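Local coordinates for nitroalkane oxidase (Podospora anserina, PDB 3MKH) that oxidises primary and secondary nitroalkanes to aldehydes or ketones with its FAD cofactor, consuming oxygen and releasing nitrite and hydrogen peroxide, at the interface of chains A and B and the interface of chains A and C. Residues are numbered along the deposited sequence; one frame, centred on the assembly and turned at random. Chains: chain A/B/C, Nitroalkane oxidase.

Contact 1: the interface of chains A and B. Residues chain A 422, 425-426; chain B 80, 83, 286, 328, 332.
The C-terminal tail of chain A, the loop at A:Trp422 and the short helix 423-426, lies on three helices of chain B, 75-86, 262-298 and 311-340. Of these residues A:Tyr426 buries the most surface, 76 Å². Its phenol OH donates a hydrogen bond of 2.7 Å to the carboxylate oxygen OE1 of B:Glu83, which lies in the plane of the tyrosine ring, while the hydroxyl comes from above the carboxylate plane. The other oxygen, B:Glu83 OE2, is held within chain B by two salt bridges, one from B:Arg286 NE at 3.0 Å and one from B:Arg328 NH1 at 2.8 Å. B:Glu83 reaches them with its CG anti to the backbone N (chi1 179°) and its chain extended. Were B:Glu83 replaced by an alanine, both arginines would probably lose their shared anion and the tyrosine hydroxyl its acceptor. B:Arg286 is doubly used, since its CD methylene sits over the five-membered ring of A:Trp422, 3.3 Å from CE2, a CH-pi contact suited to a flat indole. A threonine suits its place here because it offers two unlike branches: A:Thr425 CG2 packs 3.8 Å from B:Trp332 CH2. Its OG1 shares water 2 with B:Arg328 NE. Water 1 joins A:Tyr426 OH to the backbone O of B:Ile80. The tail thus bridges B:Glu83, from the N-terminal acyl-CoA dehydrogenase region, and two long helices of the C-terminal region.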
# COMPACT_ATOMS: atom_id res chain seq x y z
N TRP A 422 -9.99 9.70 -21.95
CA TRP A 422 -8.95 10.72 -21.90
C TRP A 422 -9.38 12.05 -22.54
O TRP A 422 -8.54 12.91 -22.79
CB TRP A 422 -7.66 10.19 -22.55
CG TRP A 422 -7.38 8.80 -22.09
CD1 TRP A 422 -7.59 7.64 -22.79
CD2 TRP A 422 -6.94 8.41 -20.80
NE1 TRP A 422 -7.27 6.55 -22.02
CE2 TRP A 422 -6.87 6.99 -20.79
CE3 TRP A 422 -6.58 9.11 -19.64
CZ2 TRP A 422 -6.45 6.27 -19.67
CZ3 TRP A 422 -6.16 8.39 -18.52
CH2 TRP A 422 -6.10 6.99 -18.55
N THR A 425 -8.22 15.35 -21.15
CA THR A 425 -6.84 15.72 -21.39
C THR A 425 -6.61 16.00 -22.88
O THR A 425 -6.11 17.06 -23.26
CB THR A 425 -5.86 14.63 -20.90
OG1 THR A 425 -6.01 14.45 -19.48
CG2 THR A 425 -4.42 15.05 -21.17
N TYR A 426 -6.98 15.04 -23.73
CA TYR A 426 -6.65 15.10 -25.16
C TYR A 426 -7.84 15.40 -26.07
O TYR A 426 -7.69 15.42 -27.28
CB TYR A 426 -5.95 13.81 -25.61
CG TYR A 426 -4.58 13.61 -24.99
CD1 TYR A 426 -3.57 14.55 -25.15
CD2 TYR A 426 -4.30 12.48 -24.23
CE1 TYR A 426 -2.33 14.38 -24.58
CE2 TYR A 426 -3.04 12.30 -23.66
CZ TYR A 426 -2.07 13.25 -23.84
OH TYR A 426 -0.82 13.09 -23.27
N ILE B 80 4.59 14.01 -24.13
CA ILE B 80 3.40 13.69 -24.92
C ILE B 80 3.68 12.54 -25.90
O ILE B 80 2.92 11.56 -25.95
CB ILE B 80 2.85 14.92 -25.66
CG1 ILE B 80 2.20 15.87 -24.66
CG2 ILE B 80 1.85 14.52 -26.72
CD1 ILE B 80 1.86 17.24 -25.20
N GLU B 83 4.41 9.14 -23.97
CA GLU B 83 3.18 8.56 -23.41
C GLU B 83 2.40 7.81 -24.48
O GLU B 83 1.99 6.66 -24.28
CB GLU B 83 2.29 9.63 -22.76
CG GLU B 83 0.99 9.05 -22.19
CD GLU B 83 -0.06 10.13 -21.87
OE1 GLU B 83 0.33 11.28 -21.62
OE2 GLU B 83 -1.27 9.80 -21.86
N ARG B 286 -2.17 4.04 -19.09
CA ARG B 286 -3.25 4.34 -20.00
C ARG B 286 -3.69 3.07 -20.74
O ARG B 286 -4.88 2.78 -20.86
CB ARG B 286 -2.84 5.44 -21.00
CG ARG B 286 -3.79 5.55 -22.18
CD ARG B 286 -4.08 7.00 -22.53
NE ARG B 286 -2.94 7.71 -23.12
CZ ARG B 286 -2.62 7.69 -24.41
NH1 ARG B 286 -3.35 6.97 -25.26
NH2 ARG B 286 -1.58 8.39 -24.86
N ARG B 328 0.25 11.75 -14.94
CA ARG B 328 0.45 12.68 -16.06
C ARG B 328 0.57 14.13 -15.60
O ARG B 328 1.41 14.89 -16.12
CB ARG B 328 -0.63 12.54 -17.16
CG ARG B 328 -0.25 13.27 -18.48
CD ARG B 328 -1.19 12.92 -19.64
NE ARG B 328 -2.50 12.80 -19.08
CZ ARG B 328 -3.26 11.73 -19.13
NH1 ARG B 328 -2.89 10.64 -19.80
NH2 ARG B 328 -4.42 11.77 -18.51
N TRP B 332 3.90 16.27 -16.49
CA TRP B 332 3.89 17.57 -17.18
C TRP B 332 4.44 18.71 -16.31
O TRP B 332 5.19 19.56 -16.79
CB TRP B 332 2.49 17.91 -17.68
CG TRP B 332 2.01 17.03 -18.81
CD1 TRP B 332 2.59 15.87 -19.25
CD2 TRP B 332 0.87 17.25 -19.62
NE1 TRP B 332 1.86 15.35 -20.30
CE2 TRP B 332 0.79 16.18 -20.54
CE3 TRP B 332 -0.12 18.24 -19.66
CZ2 TRP B 332 -0.22 16.08 -21.49
CZ3 TRP B 332 -1.12 18.14 -20.62
CH2 TRP B 332 -1.16 17.07 -21.52
O HOH W 1 0.24 11.24 -25.31
O HOH W 2 -3.84 15.07 -17.82

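Contact 2: the interface of chains A and C. Residues chain A 169-170, 228, 230-231; chain C 377, 380, 382.
A:Arg228, at the end of strand 224-228, meets C:Asp380 end-on, and this salt bridge is the tight part of the contact. A:Arg228 NH2 gives a hydrogen bond of 2.8 Å to the carboxylate oxygen C:Asp380 OD2, and A:Arg228 NH1 a longer one of 3.3 Å to C:Asp380 OD1. Both oxygens are met on their syn sides, with the two planes only 16° apart, a pairing for which arginine's parallel N-H groups are well suited. The bend at chi3 (71°) turns the guanidinium toward its partner. The amide of C:Gln382 stacks on one face of that guanidinium, with C:Gln382 NE2 3.4 Å from A:Arg228 CZ, so a flat side chain covers the flat cation. The backbone N of C:Gln382 also bonds to C:Asp380 OD1, from the opposite face to NH1, and so fixes the acceptor.

The remainder is looser and relies on water. A:Trp170, an FAD-binding residue, brings its indole rim to C:Asp380, CH2 lying 3.9 Å from CB, with ring and carboxylate planes nearly perpendicular. Water 4 joins A:Ala231 N to C:Asp380 OD1. On the indole's polar edge, A:Trp170 NE1 lies 3.0 Å from water 3, nearly in line with its N-H, and that water lies 2.8 Å from the hydroxyl OG of C:Ser377.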
# COMPACT_ATOMS: atom_id res chain seq x y z
N MET A 169 -27.65 16.33 10.18
CA MET A 169 -26.47 16.22 11.03
C MET A 169 -25.26 16.46 10.15
O MET A 169 -25.31 16.17 8.95
CB MET A 169 -26.42 14.82 11.65
CG MET A 169 -25.28 14.61 12.67
SD MET A 169 -25.45 12.98 13.47
CE MET A 169 -23.93 12.89 14.42
N TRP A 170 -24.21 17.02 10.75
CA TRP A 170 -22.92 17.26 10.10
C TRP A 170 -22.90 18.51 9.20
O TRP A 170 -21.86 18.82 8.62
CB TRP A 170 -22.44 16.05 9.29
CG TRP A 170 -22.24 14.77 10.08
CD1 TRP A 170 -23.00 13.63 10.01
CD2 TRP A 170 -21.19 14.49 11.02
NE1 TRP A 170 -22.51 12.68 10.87
CE2 TRP A 170 -21.39 13.17 11.49
CE3 TRP A 170 -20.10 15.22 11.51
CZ2 TRP A 170 -20.55 12.58 12.43
CZ3 TRP A 170 -19.27 14.63 12.45
CH2 TRP A 170 -19.50 13.32 12.90
N ARG A 228 -27.89 17.64 19.48
CA ARG A 228 -26.61 17.24 20.07
C ARG A 228 -25.47 17.90 19.34
O ARG A 228 -25.40 17.86 18.10
CB ARG A 228 -26.44 15.71 20.05
CG ARG A 228 -25.06 15.25 20.52
CD ARG A 228 -24.97 13.73 20.65
NE ARG A 228 -24.95 13.03 19.36
CZ ARG A 228 -23.84 12.60 18.76
NH1 ARG A 228 -22.65 12.81 19.30
NH2 ARG A 228 -23.92 11.96 17.60
N VAL A 230 -21.74 17.68 18.29
CA VAL A 230 -20.89 16.53 17.98
C VAL A 230 -19.42 16.89 18.22
O VAL A 230 -18.89 17.81 17.59
CB VAL A 230 -21.06 16.08 16.50
CG1 VAL A 230 -20.27 14.80 16.22
CG2 VAL A 230 -22.55 15.89 16.17
N ALA A 231 -18.78 16.17 19.13
CA ALA A 231 -17.36 16.35 19.42
C ALA A 231 -16.54 15.53 18.40
O ALA A 231 -16.85 14.37 18.13
CB ALA A 231 -17.06 15.91 20.85
N SER C 377 -19.60 8.98 10.22
CA SER C 377 -19.92 8.60 11.60
C SER C 377 -18.67 8.33 12.46
O SER C 377 -18.70 8.50 13.67
CB SER C 377 -20.83 7.36 11.61
OG SER C 377 -22.07 7.63 10.97
N ASP C 380 -17.18 10.95 14.85
CA ASP C 380 -17.95 11.28 16.06
C ASP C 380 -17.27 10.62 17.28
O ASP C 380 -17.12 9.39 17.34
CB ASP C 380 -19.39 10.79 15.85
CG ASP C 380 -20.32 11.05 17.02
OD1 ASP C 380 -19.88 11.51 18.11
OD2 ASP C 380 -21.52 10.78 16.83
N GLN C 382 -18.34 10.05 20.16
CA GLN C 382 -19.16 9.08 20.90
C GLN C 382 -18.86 7.66 20.43
O GLN C 382 -19.13 6.70 21.14
CB GLN C 382 -20.67 9.33 20.71
CG GLN C 382 -21.20 10.57 21.37
CD GLN C 382 -22.71 10.52 21.55
OE1 GLN C 382 -23.25 11.07 22.51
NE2 GLN C 382 -23.39 9.84 20.63
O HOH W 3 -23.48 9.92 11.55
O HOH W 4 -19.65 13.52 20.07

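Contact 3: the interface of chains A and B. Residues chain A 308-311, 314-315; chain B 407-408, 411.
A:Ala314 packs its methyl CB against the CG methylene of B:Gln411, 3.7 Å away, at the apolar centre where two helices of the acyl-CoA dehydrogenase C-terminal domain meet, 311-340 of chain A and 402-415 of chain B. The small alanine lets the glutamine lie close to the helix. The side chain of B:Gln411 leaves its helix stretched out straight (chi1 174°) and so carries its amide to the 3-10 turn 307-309. There B:Gln411 OE1 lies 3.2 Å from A:Leu308 O, an acceptor facing an acceptor, while B:Gln411 NE2 lies 3.1 Å from B:Arg408 NH2, a donor facing a donor. The modelled amide orientation is therefore doubtful; turned over, its nitrogen could donate to the turn and its oxygen could accept from the arginine.

Next outward, the amide of A:Gln311, an FAD-binding residue, stacks on a face of the B:Arg408 guanidinium, CD being 3.8 Å from CZ.

At the rim B:Arg408 grips A:Asp315 end-on. B:Arg408 NH1 meets the syn lone pair of A:Asp315 OD2 at 3.0 Å in a fairly straight bond (163° at H). B:Arg408 NH2 is 2.6 Å from A:Asp315 OD1, but that oxygen lies well out of the guanidinium plane. B:Arg407 contributes its aliphatic part, CD lying 3.4 Å from A:Asp315 OD2, and its NE reaches A:Asp315 O through water 6. Water 5 joins A:Asp315 OD1 to the backbone O of B:Arg407.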
# COMPACT_ATOMS: atom_id res chain seq x y z
N LEU A 308 18.60 13.98 8.58
CA LEU A 308 18.37 13.75 7.15
C LEU A 308 19.39 12.80 6.51
O LEU A 308 19.17 12.33 5.39
CB LEU A 308 18.27 15.07 6.37
CG LEU A 308 16.87 15.67 6.22
CD1 LEU A 308 16.94 17.02 5.52
CD2 LEU A 308 15.93 14.72 5.48
N GLU A 309 20.47 12.49 7.21
CA GLU A 309 21.43 11.55 6.65
C GLU A 309 21.07 10.09 6.82
O GLU A 309 21.69 9.21 6.22
CB GLU A 309 22.86 11.85 7.10
CG GLU A 309 23.53 12.91 6.23
CD GLU A 309 24.96 13.19 6.62
OE1 GLU A 309 25.75 12.22 6.76
OE2 GLU A 309 25.30 14.38 6.78
N ARG A 310 20.04 9.82 7.63
CA ARG A 310 19.50 8.47 7.73
C ARG A 310 18.65 8.17 6.51
O ARG A 310 17.60 8.79 6.32
CB ARG A 310 18.64 8.35 9.00
CG ARG A 310 19.26 8.97 10.23
CD ARG A 310 20.50 8.20 10.64
NE ARG A 310 21.19 8.80 11.78
CZ ARG A 310 22.34 8.34 12.28
NH1 ARG A 310 22.92 7.28 11.72
NH2 ARG A 310 22.91 8.95 13.31
N GLN A 311 19.08 7.22 5.69
CA GLN A 311 18.30 6.82 4.53
C GLN A 311 16.83 6.57 4.88
O GLN A 311 15.93 6.86 4.08
CB GLN A 311 18.88 5.57 3.85
CG GLN A 311 20.12 5.81 3.01
CD GLN A 311 20.46 4.65 2.08
OE1 GLN A 311 21.32 4.78 1.20
NE2 GLN A 311 19.79 3.51 2.26
N ALA A 314 14.99 9.96 5.51
CA ALA A 314 14.96 10.68 4.25
C ALA A 314 13.97 10.08 3.28
O ALA A 314 13.24 10.80 2.61
CB ALA A 314 16.35 10.75 3.63
N ASP A 315 13.92 8.75 3.20
CA ASP A 315 13.03 8.12 2.24
C ASP A 315 11.56 8.34 2.59
O ASP A 315 10.73 8.50 1.70
CB ASP A 315 13.36 6.63 2.09
CG ASP A 315 14.54 6.39 1.14
OD1 ASP A 315 15.33 7.35 0.92
OD2 ASP A 315 14.67 5.26 0.62
N ARG B 407 16.35 8.07 -5.09
CA ARG B 407 16.10 8.51 -3.71
C ARG B 407 17.35 8.99 -2.96
O ARG B 407 17.25 9.69 -1.93
CB ARG B 407 15.40 7.41 -2.91
CG ARG B 407 13.96 7.14 -3.35
CD ARG B 407 13.25 6.24 -2.33
NE ARG B 407 11.85 5.98 -2.69
CZ ARG B 407 11.45 5.03 -3.53
NH1 ARG B 407 12.35 4.25 -4.11
NH2 ARG B 407 10.16 4.87 -3.79
N ARG B 408 18.53 8.60 -3.44
CA ARG B 408 19.79 8.98 -2.80
C ARG B 408 20.07 10.44 -3.14
O ARG B 408 20.59 11.21 -2.33
CB ARG B 408 20.94 8.11 -3.29
CG ARG B 408 20.92 6.63 -2.87
CD ARG B 408 19.57 6.14 -2.38
NE ARG B 408 19.24 6.72 -1.08
CZ ARG B 408 18.17 6.40 -0.36
NH1 ARG B 408 17.31 5.47 -0.80
NH2 ARG B 408 17.95 7.02 0.79
N GLN B 411 17.64 12.70 -1.27
CA GLN B 411 18.17 12.89 0.06
C GLN B 411 19.21 14.02 0.09
O GLN B 411 19.15 14.90 0.94
CB GLN B 411 18.77 11.58 0.55
CG GLN B 411 19.48 11.65 1.87
CD GLN B 411 19.94 10.28 2.31
OE1 GLN B 411 20.31 10.09 3.47
NE2 GLN B 411 19.90 9.31 1.40
O HOH W 5 14.98 9.99 -0.27
O HOH W 6 10.84 8.29 -1.33

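Contacts 1 and 3 belong to the same two-fold A-B interface, their centres about 31 Å apart, whereas contact 2 joins A to C, about 42 Å from contact 1 and 41 Å from contact 3. Helix 311-340 serves both A-B patches: chain B supplies its middle to contact 1 and chain A its beginning to contact 3. Two different two-fold interfaces on one chain fit a dimer of dimers. Contact 2 lies about 14 Å from A:Asp399, the probable proton acceptor, contact 1 about 19 Å from B:Asp399. Contact 3 is about 35 Å from A:Asp399, so A:Gln311 may serve another subunit's FAD.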